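Local coordinates for ubiquinone biosynthesis accessory factor UbiJ (Escherichia coli, PDB 6H6O), which binds hydrophobic intermediates of ubiquinone biosynthesis through its SCP2 domain and is essential for the stability of the Ubi enzyme complex, at residues S41-K46 against V120-L125. Sequence-based numbering, arbitrary orientation.
Sequences SRLLGK and VALADL. With CA (calcium ion), chain H.
Ala-121 meets Arg-42 across a small interface, 138 Å² summed over both sides, between the loop after helix 37-41 and one flank of helix 113-128. The methyl CB of Ala-121 lies 3.8 Å from NH2 of Arg-42, a van der Waals approach to an obliquely turned guanidinium. CB of Arg-42 points toward the helix, and the chain bends at chi3 (-70°) before NH2 reaches that methyl; Asn-118, about one turn earlier, also touches this side chain.

Next along the helix, Leu-122 makes the buried part of the contact: with CG anti to the backbone N (chi1 171°), its branch extends off the helix and CD2 sits 3.7 Å from CD1 of Leu-43, the two chains askew. Ala-39 and Arg-40 also touch Leu-122, while Val-115 and Asn-118 extend the helix surface under Leu-43.

Asp-124 lies on the flank turned away from the loop and binds a calcium ion through OD1 at 2.7 Å; Arg-93 O, Glu-127 OE1 and two waters share that ion. Leu-125 follows one turn after Ala-121, joined to it by the backbone bond from Leu-125 N to Ala-121 O. Its CD1 is a looser neighbour of Arg-42 NH2, at 4.3 Å.

The loop makes overlapping beta turns, type I from Ser-41 to Leu-44 (Leu-44 N to Ser-41 O 3.2 Å) and type II from Leu-43 to Lys-46 (Lys-46 N to Leu-43 O 2.9 Å). With no hydrogen bond crossing and a leucine pair at its centre, this is helix-to-loop packing, joining the construct's last helix to the lead-in of strand 47-52, the sheet's middle strand, in UbiJ's N-terminal SCP2-type alpha/beta domain.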
loop_
_atom_site.group_PDB
_atom_site.type_symbol
_atom_site.label_atom_id
_atom_site.label_comp_id
_atom_site.label_asym_id
_atom_site.label_seq_id
_atom_site.Cartn_x
_atom_site.Cartn_y
_atom_site.Cartn_z
ATOM N N SER A 41 4.146 -17.315 -17.092
ATOM C CA SER A 41 4.458 -17.254 -18.537
ATOM C C SER A 41 3.412 -16.496 -19.350
ATOM O O SER A 41 3.760 -15.827 -20.324
ATOM C CB SER A 41 4.681 -18.648 -19.115
ATOM O OG SER A 41 3.446 -19.296 -19.360
ATOM N N ARG A 42 2.135 -16.571 -18.912
ATOM C CA ARG A 42 1.008 -15.890 -19.560
ATOM C C ARG A 42 1.152 -14.345 -19.532
ATOM O O ARG A 42 0.517 -13.667 -20.325
ATOM C CB ARG A 42 -0.309 -16.300 -18.865
ATOM C CG ARG A 42 -0.679 -17.774 -19.116
ATOM C CD ARG A 42 -2.117 -18.087 -18.761
ATOM N NE ARG A 42 -2.335 -18.059 -17.315
ATOM C CZ ARG A 42 -2.884 -19.044 -16.607
ATOM N NH1 ARG A 42 -3.287 -20.159 -17.203
ATOM N NH2 ARG A 42 -3.037 -18.918 -15.295
ATOM N N LEU A 43 1.962 -13.806 -18.612
ATOM C CA LEU A 43 2.175 -12.358 -18.429
ATOM C C LEU A 43 3.520 -11.871 -18.980
ATOM O O LEU A 43 3.784 -10.667 -18.928
ATOM C CB LEU A 43 2.085 -11.996 -16.924
ATOM C CG LEU A 43 0.701 -12.142 -16.297
ATOM C CD1 LEU A 43 0.799 -12.124 -14.764
ATOM C CD2 LEU A 43 -0.262 -11.043 -16.762
ATOM N N LEU A 44 4.372 -12.773 -19.476
ATOM C CA LEU A 44 5.720 -12.369 -19.946
ATOM C C LEU A 44 5.674 -11.268 -20.984
ATOM O O LEU A 44 4.940 -11.366 -21.961
ATOM C CB LEU A 44 6.572 -13.547 -20.434
ATOM C CG LEU A 44 6.866 -14.646 -19.406
ATOM C CD1 LEU A 44 7.679 -15.764 -20.017
ATOM C CD2 LEU A 44 7.476 -14.087 -18.135
ATOM N N GLY A 45 6.401 -10.198 -20.705
ATOM C CA GLY A 45 6.472 -9.031 -21.578
ATOM C C GLY A 45 5.320 -8.057 -21.467
ATOM O O GLY A 45 5.350 -6.996 -22.100
ATOM N N LYS A 46 4.320 -8.365 -20.633
ATOM C CA LYS A 46 3.165 -7.485 -20.475
ATOM C C LYS A 46 3.444 -6.275 -19.602
ATOM O O LYS A 46 4.221 -6.344 -18.635
ATOM C CB LYS A 46 1.923 -8.259 -19.969
ATOM C CG LYS A 46 1.466 -9.381 -20.931
ATOM C CD LYS A 46 0.992 -8.876 -22.314
ATOM C CE LYS A 46 0.492 -10.041 -23.146
ATOM N NZ LYS A 46 0.184 -9.621 -24.543
ATOM N N VAL A 120 -4.860 -11.925 -11.984
ATOM C CA VAL A 120 -5.765 -12.403 -10.924
ATOM C C VAL A 120 -5.632 -13.952 -10.772
ATOM O O VAL A 120 -5.515 -14.451 -9.648
ATOM C CB VAL A 120 -7.222 -11.893 -11.170
ATOM C CG1 VAL A 120 -8.237 -12.548 -10.218
ATOM C CG2 VAL A 120 -7.284 -10.363 -11.089
ATOM N N ALA A 121 -5.579 -14.682 -11.908
ATOM C CA ALA A 121 -5.379 -16.139 -11.929
ATOM C C ALA A 121 -4.031 -16.481 -11.259
ATOM O O ALA A 121 -3.976 -17.411 -10.456
ATOM C CB ALA A 121 -5.408 -16.655 -13.355
ATOM N N LEU A 122 -2.957 -15.721 -11.568
ATOM C CA LEU A 122 -1.633 -15.907 -10.961
ATOM C C LEU A 122 -1.684 -15.663 -9.453
ATOM O O LEU A 122 -1.177 -16.508 -8.703
ATOM C CB LEU A 122 -0.551 -15.019 -11.639
ATOM C CG LEU A 122 0.835 -14.941 -10.966
ATOM C CD1 LEU A 122 1.500 -16.317 -10.844
ATOM C CD2 LEU A 122 1.745 -13.947 -11.691
ATOM N N ALA A 123 -2.312 -14.552 -8.996
ATOM C CA ALA A 123 -2.429 -14.266 -7.558
ATOM C C ALA A 123 -3.214 -15.385 -6.834
ATOM O O ALA A 123 -2.836 -15.778 -5.719
ATOM C CB ALA A 123 -3.098 -12.913 -7.341
ATOM N N ASP A 124 -4.278 -15.908 -7.493
ATOM C CA ASP A 124 -5.096 -17.002 -6.955
ATOM C C ASP A 124 -4.221 -18.264 -6.773
ATOM O O ASP A 124 -4.225 -18.869 -5.704
ATOM C CB ASP A 124 -6.285 -17.293 -7.887
ATOM C CG ASP A 124 -7.390 -18.152 -7.270
ATOM O OD1 ASP A 124 -7.347 -18.385 -6.045
ATOM O OD2 ASP A 124 -8.305 -18.578 -8.020
ATOM N N LEU A 125 -3.387 -18.582 -7.784
ATOM C CA LEU A 125 -2.509 -19.749 -7.712
ATOM C C LEU A 125 -1.374 -19.536 -6.718
ATOM O O LEU A 125 -0.925 -20.505 -6.101
ATOM C CB LEU A 125 -1.986 -20.119 -9.099
ATOM C CG LEU A 125 -3.064 -20.719 -10.041
ATOM C CD1 LEU A 125 -2.563 -20.803 -11.463
ATOM C CD2 LEU A 125 -3.521 -22.115 -9.578
HETATM CA CA CA H . -8.090 -16.635 -4.173
HETATM O O HOH W 1 -6.524 -14.652 -4.723
HETATM O O HOH W 2 -8.620 -19.079 -3.577
#